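Local coordinates for acyl-coenzyme A oxidase 3 (Yarrowia lipolytica, PDB 5YS9), which oxidises acyl-CoA esters of various chain lengths to trans-2-enoyl-CoA with bound FAD, passing electrons to oxygen to form hydrogen peroxide in peroxisomal beta-oxidation, at residues M130-G135 / N275-Y280; H210-A215 / V226-V231; Q232-S237 / I245-I250; K252-D257 / A444-V449; A301-R306 / E403-S408. All blocks are in the same frame, centred on the assembly; numbering follows the deposited sequence.

Interaction 1: M130-G135 / N275-Y280; sequences MGAIRG and NMLMKY
L277, G135 and I133 bury the most surface where helix 116-136 of the N-terminal helical region meets the loop that leaves strand 262-272. No hydrogen bond joins residues 130-135 to 275-280, so the evidence for the contact is entirely one of packing. L277 is the projecting residue: its CG stands anti to its carbonyl carbon (chi1 -64°), which aims the isopropyl fork at the side of the helix. The CD1 branch settles on the backbone, 3.4 Å from A132 O and 3.8 Å from I133 CA. I133 offers CG2, which lies 4.0 Å from L277 CD1 and 4.1 Å from CD2 of the same leucine, the two side chains crossing obliquely. With CG1 of I133 wedged between the backbone N and C (chi1 55°), the longer branch is turned off from the loop, and this side chain also packs on W145 of helix 139-147. Two residues further on, G135 takes part through its carbonyl. Two hydrocarbon surfaces meet G135 O: K279 CD at 3.6 Å and Y280 CE2 at 3.4 Å. K279 CG itself sits over the centre of the Y280 ring, 4.1 Å above its plane, so lysine and tyrosine approach the carbonyl as a pair. Backbone hydrogen bonds flank the contact: that of L277 with I228 ties the loop to strand 222-232, and that of K279 with S136 ties it to the end of the helix. The chemistry is that of a mainly nonpolar join, in which carbonyl oxygens face carbon and position is probably set largely by the backbone bonds flanking it.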
# COMPACT_ATOMS: atom_id res chain seq x y z
N MET A 130 -24.22 -4.72 20.56
CA MET A 130 -24.49 -4.15 21.88
C MET A 130 -24.71 -2.63 21.82
O MET A 130 -25.56 -2.10 22.52
CB MET A 130 -23.37 -4.46 22.87
CG MET A 130 -23.33 -5.89 23.38
SD MET A 130 -24.93 -6.54 23.89
CE MET A 130 -25.14 -5.66 25.43
N GLY A 131 -23.98 -1.95 20.94
CA GLY A 131 -24.19 -0.53 20.67
C GLY A 131 -25.55 -0.22 20.14
O GLY A 131 -26.12 0.79 20.51
N ALA A 132 -26.06 -1.05 19.25
CA ALA A 132 -27.38 -0.85 18.64
C ALA A 132 -28.51 -1.07 19.63
O ALA A 132 -29.39 -0.26 19.70
CB ALA A 132 -27.56 -1.76 17.46
N ILE A 133 -28.50 -2.18 20.37
CA ILE A 133 -29.58 -2.45 21.34
C ILE A 133 -29.59 -1.46 22.52
O ILE A 133 -30.65 -1.12 23.03
CB ILE A 133 -29.62 -3.93 21.84
CG1 ILE A 133 -28.29 -4.39 22.44
CG2 ILE A 133 -30.01 -4.89 20.71
CD1 ILE A 133 -28.42 -5.58 23.39
N ARG A 134 -28.41 -1.00 22.94
CA ARG A 134 -28.25 0.02 23.98
C ARG A 134 -28.57 1.42 23.44
O ARG A 134 -29.31 2.15 24.05
CB ARG A 134 -26.85 -0.04 24.56
CG ARG A 134 -26.63 0.71 25.89
CD ARG A 134 -25.43 0.13 26.66
NE ARG A 134 -24.25 -0.10 25.79
CZ ARG A 134 -23.34 -1.09 25.90
NH1 ARG A 134 -23.42 -2.02 26.86
NH2 ARG A 134 -22.34 -1.15 25.02
N GLY A 135 -28.02 1.77 22.29
CA GLY A 135 -28.28 3.04 21.66
C GLY A 135 -29.69 3.24 21.11
O GLY A 135 -30.20 4.36 21.13
N ASN A 275 -39.34 -6.47 18.34
CA ASN A 275 -37.95 -6.72 18.02
C ASN A 275 -37.34 -5.54 17.36
O ASN A 275 -36.12 -5.43 17.35
CB ASN A 275 -37.78 -7.95 17.12
CG ASN A 275 -37.71 -9.25 17.90
OD1 ASN A 275 -37.15 -10.22 17.41
ND2 ASN A 275 -38.27 -9.28 19.08
N MET A 276 -38.16 -4.67 16.78
CA MET A 276 -37.71 -3.37 16.31
C MET A 276 -37.27 -2.58 17.50
O MET A 276 -38.00 -2.49 18.47
CB MET A 276 -38.84 -2.61 15.65
CG MET A 276 -38.45 -1.19 15.23
SD MET A 276 -39.83 -0.35 14.42
CE MET A 276 -39.18 1.33 14.36
N LEU A 277 -36.11 -1.96 17.39
CA LEU A 277 -35.59 -1.14 18.50
C LEU A 277 -36.25 0.25 18.47
O LEU A 277 -36.25 0.89 17.44
CB LEU A 277 -34.07 -1.07 18.44
CG LEU A 277 -33.34 -2.41 18.62
CD1 LEU A 277 -31.87 -2.19 18.34
CD2 LEU A 277 -33.54 -3.02 20.00
N MET A 278 -36.83 0.70 19.58
CA MET A 278 -37.78 1.83 19.51
C MET A 278 -37.53 3.05 20.39
O MET A 278 -38.44 3.83 20.60
CB MET A 278 -39.23 1.34 19.71
CG MET A 278 -39.83 0.58 18.53
SD MET A 278 -41.56 0.18 18.89
CE MET A 278 -41.94 -1.26 17.88
N LYS A 279 -36.30 3.25 20.84
CA LYS A 279 -35.93 4.48 21.57
C LYS A 279 -36.29 5.76 20.80
O LYS A 279 -36.83 6.70 21.37
CB LYS A 279 -34.42 4.47 21.93
CG LYS A 279 -33.92 5.70 22.68
CD LYS A 279 -32.67 5.42 23.51
CE LYS A 279 -31.97 6.73 23.89
NZ LYS A 279 -31.40 6.72 25.27
N TYR A 280 -35.98 5.79 19.50
CA TYR A 280 -36.17 6.95 18.66
C TYR A 280 -37.41 6.87 17.80
O TYR A 280 -38.21 7.80 17.80
CB TYR A 280 -34.94 7.21 17.80
CG TYR A 280 -33.75 7.53 18.64
CD1 TYR A 280 -33.76 8.64 19.48
CD2 TYR A 280 -32.60 6.71 18.64
CE1 TYR A 280 -32.67 8.94 20.28
CE2 TYR A 280 -31.49 7.02 19.43
CZ TYR A 280 -31.54 8.14 20.25
OH TYR A 280 -30.50 8.49 21.06

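Interaction 2: H210-A215 / V226-V231; sequences HTACFA and VKIFVV
A215 O has three neighbours on the partner strand: one hydrogen bond from K227 N (2.9 Å, 166°), a CA-H...O contact from V226 CA (3.3 Å) and the edge of the F229 ring, CE1 at 3.7 Å. The bond from C213 N to F229 O is the shortest of six across the strands at 2.6 Å. Strands 210-219 and 222-232 form an antiparallel beta hairpin in the acyl-CoA dehydrogenase middle domain; T211-V231, C213-F229 and A215-K227 are its hydrogen-bonded pairs, while A212-V230 and F214-I228 are non-hydrogen-bonded. The segment axes run at 151°, close to antiparallel. On the face bearing F214 and I228, the two side chains lie alongside each other: I228 CG1 makes a CH-pi contact 4.0 Å from the F214 ring centroid, and V226 CG1 closes on the ring's edge. On the opposite face, V231 CG2 packs 3.8 Å from C213 CB, and F229 CE1 is 4.1 Å from A215 CB. F214 also meets the F160 ring, and its side chain is about 6 Å from the bound FAD. The six bonds satisfy the inward-facing N-H and C=O groups of the three hydrogen-bonded pairs, while A212 and F214 bond to strand 158-161 and I228 to L277; the side chains give each face of the hairpin its own nonpolar packing.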
# COMPACT_ATOMS: atom_id res chain seq x y z
N HIS A 210 -27.81 -13.99 16.71
CA HIS A 210 -28.71 -12.87 16.39
C HIS A 210 -28.03 -11.76 15.62
O HIS A 210 -26.83 -11.69 15.58
CB HIS A 210 -29.30 -12.24 17.63
CG HIS A 210 -30.14 -13.17 18.46
ND1 HIS A 210 -29.61 -14.25 19.13
CD2 HIS A 210 -31.44 -13.11 18.80
CE1 HIS A 210 -30.57 -14.85 19.81
NE2 HIS A 210 -31.69 -14.19 19.61
N THR A 211 -28.82 -10.89 14.99
CA THR A 211 -28.32 -9.72 14.29
C THR A 211 -29.18 -8.50 14.54
O THR A 211 -30.34 -8.60 14.91
CB THR A 211 -28.23 -9.95 12.79
OG1 THR A 211 -27.48 -8.90 12.20
CG2 THR A 211 -29.58 -9.93 12.15
N ALA A 212 -28.56 -7.35 14.36
CA ALA A 212 -29.25 -6.08 14.35
C ALA A 212 -29.42 -5.78 12.86
O ALA A 212 -28.47 -5.39 12.20
CB ALA A 212 -28.41 -5.03 15.03
N CYS A 213 -30.61 -6.04 12.32
CA CYS A 213 -30.85 -5.93 10.88
C CYS A 213 -31.39 -4.54 10.52
O CYS A 213 -32.42 -4.09 11.06
CB CYS A 213 -31.83 -7.01 10.43
SG CYS A 213 -32.22 -7.01 8.65
N PHE A 214 -30.70 -3.86 9.62
CA PHE A 214 -31.12 -2.58 9.09
C PHE A 214 -32.05 -2.82 7.89
O PHE A 214 -31.63 -3.43 6.91
CB PHE A 214 -29.90 -1.71 8.71
CG PHE A 214 -29.16 -1.18 9.90
CD1 PHE A 214 -28.38 -2.02 10.70
CD2 PHE A 214 -29.24 0.18 10.25
CE1 PHE A 214 -27.71 -1.53 11.82
CE2 PHE A 214 -28.55 0.67 11.38
CZ PHE A 214 -27.80 -0.19 12.17
N ALA A 215 -33.30 -2.37 7.99
CA ALA A 215 -34.31 -2.52 6.94
C ALA A 215 -35.23 -1.31 6.80
O ALA A 215 -35.44 -0.57 7.74
CB ALA A 215 -35.13 -3.77 7.18
N VAL A 226 -34.89 3.62 6.92
CA VAL A 226 -34.16 2.50 7.46
C VAL A 226 -34.15 2.53 8.98
O VAL A 226 -33.80 3.54 9.56
CB VAL A 226 -32.72 2.50 6.89
CG1 VAL A 226 -31.84 1.45 7.57
CG2 VAL A 226 -32.74 2.32 5.37
N LYS A 227 -34.56 1.43 9.63
CA LYS A 227 -34.48 1.31 11.09
C LYS A 227 -33.84 -0.01 11.39
O LYS A 227 -33.46 -0.73 10.49
CB LYS A 227 -35.89 1.32 11.73
CG LYS A 227 -36.85 2.39 11.24
CD LYS A 227 -36.35 3.80 11.53
CE LYS A 227 -37.12 4.78 10.66
NZ LYS A 227 -36.62 6.17 10.83
N ILE A 228 -33.83 -0.36 12.66
CA ILE A 228 -33.03 -1.44 13.19
C ILE A 228 -33.96 -2.43 13.88
O ILE A 228 -34.74 -2.03 14.76
CB ILE A 228 -31.97 -0.92 14.21
CG1 ILE A 228 -31.25 0.31 13.69
CG2 ILE A 228 -30.95 -2.00 14.47
CD1 ILE A 228 -30.15 0.85 14.60
N PHE A 229 -33.81 -3.71 13.51
CA PHE A 229 -34.66 -4.83 14.04
C PHE A 229 -33.76 -5.97 14.51
O PHE A 229 -32.76 -6.32 13.82
CB PHE A 229 -35.63 -5.36 12.95
CG PHE A 229 -36.46 -4.28 12.30
CD1 PHE A 229 -35.91 -3.46 11.31
CD2 PHE A 229 -37.78 -4.06 12.68
CE1 PHE A 229 -36.64 -2.44 10.73
CE2 PHE A 229 -38.54 -3.04 12.08
CZ PHE A 229 -37.96 -2.23 11.11
N VAL A 230 -34.09 -6.59 15.64
CA VAL A 230 -33.35 -7.76 16.10
C VAL A 230 -33.96 -8.96 15.42
O VAL A 230 -35.16 -9.20 15.55
CB VAL A 230 -33.36 -7.97 17.64
CG1 VAL A 230 -32.38 -9.07 18.02
CG2 VAL A 230 -32.98 -6.71 18.38
N VAL A 231 -33.14 -9.72 14.71
CA VAL A 231 -33.60 -10.94 14.06
C VAL A 231 -32.74 -12.06 14.52
O VAL A 231 -31.51 -12.03 14.37
CB VAL A 231 -33.47 -10.87 12.52
CG1 VAL A 231 -34.03 -12.16 11.89
CG2 VAL A 231 -34.12 -9.61 11.96

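Interaction 3: Q232-S237 / I245-I250; sequences QLRDVS and IALGDI
The backbones of 232-237 and 245-250 stay apart, L233 CA and I245 CA being 6.5 Å from each other, and no hydrogen bond links them. In the beta domain of the acyl-CoA dehydrogenase fold, this is the connection from strand 222-232 into strand 245-249, and its two ends are brought together by side chains. I245 points its CB at the loop and L233 meets it at about a right angle: L233 CD2 lies 4.0 Å from both I245 CG2 and I245 CD1. I245 CG2 also rests 3.9 Å from L233 O, so the isoleucine touches backbone as well as side chain. The other leucine branch, L233 CD1, reaches L247 CD2 at 4.2 Å. An alanine in place of I245 would remove CG1, CG2 and CD1 and would probably loosen the packing on L233, as well as that on F266 and V269 of strand 262-272. R234 is extended from CG to NE and crosses L247 at about a right angle. Its guanidinium is bound outside the two segments, NH2 to A205 O and to P672 O of the second subunit, NH1 to A204 O and A208 O, which fixes its position at the subunit boundary. Q232 NE2 donates a 2.9 Å hydrogen bond to R234 O, nearly straight at 168°. L247 has its CG tucked between N and C (chi1 63°), and its CD1 comes 3.5 Å from R234 NH2.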
# COMPACT_ATOMS: atom_id res chain seq x y z
N GLN A 232 -33.35 -13.10 15.00
CA GLN A 232 -32.60 -14.26 15.41
C GLN A 232 -32.17 -15.04 14.17
O GLN A 232 -33.01 -15.39 13.34
CB GLN A 232 -33.46 -15.13 16.32
CG GLN A 232 -32.66 -16.18 17.05
CD GLN A 232 -33.49 -16.96 18.04
OE1 GLN A 232 -34.55 -16.51 18.53
NE2 GLN A 232 -33.01 -18.16 18.32
N LEU A 233 -30.86 -15.28 14.05
CA LEU A 233 -30.28 -15.97 12.90
C LEU A 233 -30.19 -17.47 13.08
O LEU A 233 -30.40 -18.22 12.13
CB LEU A 233 -28.87 -15.49 12.67
CG LEU A 233 -28.67 -14.07 12.21
CD1 LEU A 233 -27.18 -13.80 11.98
CD2 LEU A 233 -29.45 -13.81 10.96
N ARG A 234 -29.88 -17.91 14.28
CA ARG A 234 -29.73 -19.33 14.56
C ARG A 234 -30.53 -19.76 15.78
O ARG A 234 -30.71 -19.01 16.74
CB ARG A 234 -28.25 -19.70 14.78
CG ARG A 234 -27.32 -19.39 13.62
CD ARG A 234 -25.86 -19.71 13.99
NE ARG A 234 -25.06 -20.03 12.81
CZ ARG A 234 -24.36 -19.17 12.08
NH1 ARG A 234 -24.32 -17.87 12.36
NH2 ARG A 234 -23.69 -19.65 11.03
N ASP A 235 -31.01 -20.99 15.73
CA ASP A 235 -31.40 -21.72 16.90
C ASP A 235 -30.14 -21.81 17.80
O ASP A 235 -29.08 -22.28 17.37
CB ASP A 235 -31.86 -23.10 16.47
CG ASP A 235 -32.14 -23.98 17.61
OD1 ASP A 235 -33.19 -23.74 18.21
OD2 ASP A 235 -31.33 -24.89 17.89
N VAL A 236 -30.28 -21.33 19.02
CA VAL A 236 -29.18 -21.17 19.98
C VAL A 236 -28.58 -22.55 20.37
O VAL A 236 -27.38 -22.78 20.39
CB VAL A 236 -29.75 -20.38 21.20
CG1 VAL A 236 -29.18 -20.82 22.53
CG2 VAL A 236 -29.56 -18.89 21.00
N SER A 237 -29.48 -23.45 20.67
CA SER A 237 -29.19 -24.82 21.01
C SER A 237 -28.28 -25.58 20.01
O SER A 237 -27.30 -26.15 20.40
CB SER A 237 -30.55 -25.53 21.13
OG SER A 237 -30.39 -26.75 21.75
N ILE A 245 -33.81 -17.88 6.82
CA ILE A 245 -32.49 -17.27 6.97
C ILE A 245 -31.51 -18.08 6.14
O ILE A 245 -31.39 -19.29 6.32
CB ILE A 245 -31.99 -17.34 8.43
CG1 ILE A 245 -32.97 -16.60 9.38
CG2 ILE A 245 -30.55 -16.79 8.55
CD1 ILE A 245 -32.90 -15.09 9.29
N ALA A 246 -30.85 -17.42 5.20
CA ALA A 246 -29.76 -18.01 4.49
C ALA A 246 -28.54 -17.18 4.82
O ALA A 246 -28.59 -15.95 4.84
CB ALA A 246 -30.05 -17.99 3.01
N LEU A 247 -27.43 -17.85 5.07
CA LEU A 247 -26.17 -17.17 5.22
C LEU A 247 -24.97 -18.11 4.97
O LEU A 247 -25.15 -19.33 4.89
CB LEU A 247 -26.10 -16.57 6.62
CG LEU A 247 -26.14 -17.54 7.78
CD1 LEU A 247 -24.83 -18.28 8.00
CD2 LEU A 247 -26.51 -16.67 8.98
N GLY A 248 -23.82 -17.51 4.74
CA GLY A 248 -22.61 -18.24 4.41
C GLY A 248 -21.36 -17.44 4.63
O GLY A 248 -21.41 -16.24 4.77
N ASP A 249 -20.22 -18.11 4.64
CA ASP A 249 -18.94 -17.46 4.76
C ASP A 249 -18.56 -16.78 3.46
O ASP A 249 -18.58 -17.38 2.41
CB ASP A 249 -17.91 -18.51 5.14
CG ASP A 249 -16.57 -17.93 5.50
OD1 ASP A 249 -16.25 -16.81 5.13
OD2 ASP A 249 -15.83 -18.64 6.17
N ILE A 250 -18.20 -15.52 3.56
CA ILE A 250 -17.74 -14.75 2.43
C ILE A 250 -16.36 -15.18 1.95
O ILE A 250 -16.02 -14.99 0.81
CB ILE A 250 -17.86 -13.24 2.66
CG1 ILE A 250 -19.34 -12.90 2.74
CG2 ILE A 250 -17.19 -12.48 1.55
CD1 ILE A 250 -19.65 -11.45 2.90

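Interaction 4: K252-D257 / A444-V449; sequences KKMGRD and AYADWV
R256 crosses D447 obliquely, passing its carboxylate and ending on its main-chain carbonyl, and this path ties the loop after strand 245-249 to helix 441-448. Its CB and CG pass the carboxylate, CG lying 3.8 Å from D447 OD1; CD then moves on to the backbone, 3.8 Å from D447 O. A bend at chi3 (-145°) turns the guanidinium so that NE donates to D447 O at 2.7 Å, with a moderate N-H...O angle of 136°. NH2 adds a weak hydrogen bond to the same oxygen, and NH1 makes a weak one to M116 O of helix 116-136. The carboxylate of D447 is used differently: OD1 takes the backbone N of R256 at 2.6 Å, met from above the carboxylate plane. Arginine and aspartate therefore interact without a salt bridge, R256 NE being 5.4 Å from D447 OD1. G255 lets the chains approach this closely, since a CB on it would clash with A446 O and D447 N. Nearer the start of the loop, M254 extends beyond CG, its CE lying 4.1 Å from V449 CG1, while M254 O touches A446 CB at 3.3 Å. The second subunit borders the site: Y435 of that subunit packs on R256 and hydrogen-bonds A446 O through its OH. The guanidinium is thus directed mainly at D447 O, with a weak bond to M116 O, which would probably help to balance its charge, while the aspartate grips the loop backbone, joining the middle domain to the C-alpha1 helices with the R256 side chain about 6 Å from the bound FAD.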
# COMPACT_ATOMS: atom_id res chain seq x y z
N LYS A 252 -12.11 -15.71 1.76
CA LYS A 252 -10.83 -15.05 1.90
C LYS A 252 -10.92 -13.56 1.72
O LYS A 252 -11.48 -13.07 0.76
CB LYS A 252 -9.85 -15.65 0.89
CG LYS A 252 -8.43 -15.12 0.97
CD LYS A 252 -7.68 -15.80 2.09
CE LYS A 252 -6.24 -15.35 2.13
NZ LYS A 252 -6.10 -13.99 2.67
N LYS A 253 -10.31 -12.84 2.66
CA LYS A 253 -10.13 -11.39 2.57
C LYS A 253 -8.66 -11.00 2.40
O LYS A 253 -7.75 -11.79 2.65
CB LYS A 253 -10.69 -10.72 3.80
CG LYS A 253 -12.14 -11.08 4.03
CD LYS A 253 -12.76 -10.23 5.11
CE LYS A 253 -12.17 -10.48 6.48
NZ LYS A 253 -12.46 -11.80 7.09
N MET A 254 -8.42 -9.78 1.93
CA MET A 254 -7.07 -9.27 1.90
C MET A 254 -6.34 -9.47 3.27
O MET A 254 -5.13 -9.80 3.30
CB MET A 254 -7.09 -7.81 1.54
CG MET A 254 -5.76 -7.10 1.71
SD MET A 254 -5.89 -5.62 0.71
CE MET A 254 -4.25 -4.86 0.90
N GLY A 255 -7.09 -9.28 4.34
CA GLY A 255 -6.58 -9.28 5.69
C GLY A 255 -7.65 -9.67 6.67
O GLY A 255 -8.77 -9.95 6.28
N ARG A 256 -7.30 -9.72 7.94
CA ARG A 256 -8.26 -9.91 9.01
C ARG A 256 -9.09 -11.16 8.83
O ARG A 256 -10.29 -11.16 8.99
CB ARG A 256 -9.15 -8.68 9.17
CG ARG A 256 -8.46 -7.53 9.87
CD ARG A 256 -9.41 -6.42 10.26
NE ARG A 256 -8.79 -5.11 10.16
CZ ARG A 256 -8.66 -4.26 11.16
NH1 ARG A 256 -9.11 -4.56 12.35
NH2 ARG A 256 -8.08 -3.09 10.96
N ASP A 257 -8.41 -12.23 8.49
CA ASP A 257 -9.05 -13.49 8.22
C ASP A 257 -9.66 -14.15 9.45
O ASP A 257 -10.46 -15.04 9.31
CB ASP A 257 -8.12 -14.43 7.47
CG ASP A 257 -8.28 -14.34 5.97
OD1 ASP A 257 -9.39 -14.16 5.48
OD2 ASP A 257 -7.28 -14.45 5.27
N ALA A 444 0.25 -6.57 8.87
CA ALA A 444 -0.27 -5.30 9.34
C ALA A 444 -0.89 -4.43 8.20
O ALA A 444 -1.95 -3.87 8.35
CB ALA A 444 0.84 -4.59 10.03
N TYR A 445 -0.23 -4.33 7.06
CA TYR A 445 -0.77 -3.52 5.99
C TYR A 445 -2.11 -4.04 5.45
O TYR A 445 -3.05 -3.31 5.28
CB TYR A 445 0.25 -3.39 4.86
CG TYR A 445 -0.20 -2.46 3.80
CD1 TYR A 445 -0.03 -1.10 3.94
CD2 TYR A 445 -0.82 -2.92 2.67
CE1 TYR A 445 -0.46 -0.23 2.97
CE2 TYR A 445 -1.26 -2.07 1.70
CZ TYR A 445 -1.08 -0.72 1.86
OH TYR A 445 -1.52 0.13 0.89
N ALA A 446 -2.16 -5.33 5.24
CA ALA A 446 -3.37 -6.04 4.82
C ALA A 446 -4.46 -5.93 5.83
O ALA A 446 -5.61 -5.80 5.46
CB ALA A 446 -3.05 -7.52 4.60
N ASP A 447 -4.14 -6.08 7.10
CA ASP A 447 -5.12 -5.88 8.16
C ASP A 447 -5.60 -4.44 8.34
O ASP A 447 -6.77 -4.20 8.58
CB ASP A 447 -4.61 -6.43 9.49
CG ASP A 447 -4.52 -7.94 9.51
OD1 ASP A 447 -5.00 -8.59 8.59
OD2 ASP A 447 -3.95 -8.48 10.45
N TRP A 448 -4.69 -3.49 8.26
CA TRP A 448 -5.02 -2.09 8.50
C TRP A 448 -5.98 -1.47 7.51
O TRP A 448 -6.81 -0.67 7.87
CB TRP A 448 -3.77 -1.21 8.63
CG TRP A 448 -4.14 0.23 8.87
CD1 TRP A 448 -4.16 1.21 7.95
CD2 TRP A 448 -4.63 0.79 10.07
NE1 TRP A 448 -4.60 2.36 8.51
CE2 TRP A 448 -4.89 2.13 9.82
CE3 TRP A 448 -4.84 0.30 11.36
CZ2 TRP A 448 -5.35 2.99 10.80
CZ3 TRP A 448 -5.29 1.15 12.32
CH2 TRP A 448 -5.55 2.47 12.04
N VAL A 449 -5.81 -1.81 6.26
CA VAL A 449 -6.29 -1.05 5.14
C VAL A 449 -7.82 -0.89 5.09
O VAL A 449 -8.33 0.08 4.56
CB VAL A 449 -5.63 -1.58 3.85
CG1 VAL A 449 -6.59 -2.15 2.85
CG2 VAL A 449 -4.69 -0.55 3.27

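Interaction 5: A301-R306 / E403-S408; sequences ALIGGR and ELFASS
Two long helices, 300-330 and 391-428, pack side by side here, in the helical C-alpha1 region that follows the beta domain in the acyl-CoA oxidase/dehydrogenase fold. Over the short segments their axes come within 9.6 Å and their directions differ by 32°, so they run roughly parallel. F405 buries the most surface of the contact, and R306 comes next. With CG anti to the backbone N (chi1 -176°), F405 swings its ring toward helix 300-330, and R306, extended from CG to NE, lays its guanidinium over one ring face. The two planes are only 4° apart, and R306 NH1 sits 3.2 Å from F405 CE1, displaced toward the ring's rim rather than over its centre; CZ of R306 follows at 3.6 Å from the same carbon. L302 reaches the ring obliquely, its CB 3.3 Å from F405 CE1, and I303 CG1 comes to the ring edge, 4.0 Å from F405 CD1. The aliphatic part of the arginine serves the next turn of the partner helix, with R306 CD 3.5 Å from S408 CB. An alanine in place of R306 would strip the flat group from the F405 face and the CD contact from S408, and would probably weaken the join of these two helices. I303 additionally touches Y376 of helix 349-385, extending the packing to a third helix. The chemistry is mixed: a charged planar group lies parallel to an aromatic face, displaced toward its rim, while leucine, isoleucine and the arginine's own methylenes supply the nonpolar remainder.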
# COMPACT_ATOMS: atom_id res chain seq x y z
N ALA A 301 -21.25 9.21 20.52
CA ALA A 301 -20.82 7.96 19.94
C ALA A 301 -20.20 8.16 18.58
O ALA A 301 -19.22 7.52 18.25
CB ALA A 301 -22.00 7.02 19.82
N LEU A 302 -20.78 9.04 17.78
CA LEU A 302 -20.23 9.31 16.45
C LEU A 302 -18.86 9.95 16.48
O LEU A 302 -18.00 9.58 15.71
CB LEU A 302 -21.18 10.18 15.66
CG LEU A 302 -22.27 9.37 14.97
CD1 LEU A 302 -23.48 10.24 14.78
CD2 LEU A 302 -21.76 8.84 13.64
N ILE A 303 -18.67 10.90 17.37
CA ILE A 303 -17.37 11.50 17.54
C ILE A 303 -16.45 10.47 18.16
O ILE A 303 -15.30 10.35 17.78
CB ILE A 303 -17.44 12.76 18.40
CG1 ILE A 303 -18.10 13.88 17.62
CG2 ILE A 303 -16.06 13.21 18.82
CD1 ILE A 303 -18.58 15.04 18.47
N GLY A 304 -16.98 9.71 19.10
CA GLY A 304 -16.21 8.73 19.83
C GLY A 304 -15.67 7.65 18.93
O GLY A 304 -14.57 7.20 19.12
N GLY A 305 -16.46 7.24 17.96
CA GLY A 305 -16.04 6.24 17.00
C GLY A 305 -14.91 6.74 16.15
O GLY A 305 -13.98 6.03 15.86
N ARG A 306 -15.00 7.99 15.73
CA ARG A 306 -13.92 8.59 14.97
C ARG A 306 -12.64 8.88 15.78
O ARG A 306 -11.54 8.71 15.26
CB ARG A 306 -14.42 9.84 14.26
CG ARG A 306 -15.34 9.43 13.15
CD ARG A 306 -15.99 10.61 12.50
NE ARG A 306 -16.98 10.24 11.50
CZ ARG A 306 -17.78 11.12 10.92
NH1 ARG A 306 -17.70 12.40 11.26
NH2 ARG A 306 -18.69 10.73 10.02
N GLU A 403 -19.14 21.29 14.50
CA GLU A 403 -17.91 21.40 13.73
C GLU A 403 -16.87 20.37 14.15
O GLU A 403 -16.09 19.90 13.32
CB GLU A 403 -17.36 22.83 13.74
CG GLU A 403 -18.29 23.88 13.10
CD GLU A 403 -18.48 23.79 11.58
OE1 GLU A 403 -17.92 22.89 10.92
OE2 GLU A 403 -19.24 24.64 11.06
N LEU A 404 -16.91 20.00 15.43
CA LEU A 404 -16.25 18.79 15.94
C LEU A 404 -16.67 17.50 15.20
O LEU A 404 -15.77 16.83 14.79
CB LEU A 404 -16.41 18.62 17.45
CG LEU A 404 -15.18 18.86 18.34
CD1 LEU A 404 -14.16 17.74 18.21
CD2 LEU A 404 -14.51 20.20 18.05
N PHE A 405 -17.94 17.24 15.01
CA PHE A 405 -18.29 16.07 14.27
C PHE A 405 -17.71 16.19 12.86
O PHE A 405 -17.10 15.27 12.36
CB PHE A 405 -19.81 15.92 14.25
CG PHE A 405 -20.28 14.66 13.60
CD1 PHE A 405 -19.75 13.44 13.96
CD2 PHE A 405 -21.24 14.71 12.61
CE1 PHE A 405 -20.18 12.28 13.35
CE2 PHE A 405 -21.68 13.55 12.00
CZ PHE A 405 -21.14 12.34 12.37
N ALA A 406 -17.84 17.36 12.26
CA ALA A 406 -17.39 17.55 10.89
C ALA A 406 -15.89 17.40 10.68
O ALA A 406 -15.45 16.78 9.73
CB ALA A 406 -17.85 18.90 10.39
N SER A 407 -15.12 17.97 11.59
CA SER A 407 -13.67 17.91 11.57
C SER A 407 -13.20 16.50 11.79
O SER A 407 -12.13 16.11 11.40
CB SER A 407 -13.12 18.83 12.63
OG SER A 407 -12.51 19.94 12.02
N SER A 408 -14.04 15.75 12.47
CA SER A 408 -13.83 14.36 12.78
C SER A 408 -13.70 13.53 11.52
O SER A 408 -12.90 12.63 11.46
CB SER A 408 -15.04 13.84 13.51
OG SER A 408 -14.69 13.46 14.80

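From the N terminus, residues 130-135 open the first loop, which interaction 1 closes at 275-280. Nested inside it, interaction 2 closes the hairpin of the middle domain, and interaction 3 follows in series, bringing together the ends of the next connection; the two touch and reach one sheet. Interaction 1 also touches interaction 2, through probable backbone hydrogen bonds between N275 and V230 and between L277 and I228. Interaction 4 starts at 252-257, before interaction 1 has closed, so the two cross, and it binds the middle domain to helix 441-448. Interaction 5 is nested within interaction 4 and pairs two helices; its nearest atoms lie about 9 Å from those of interaction 4.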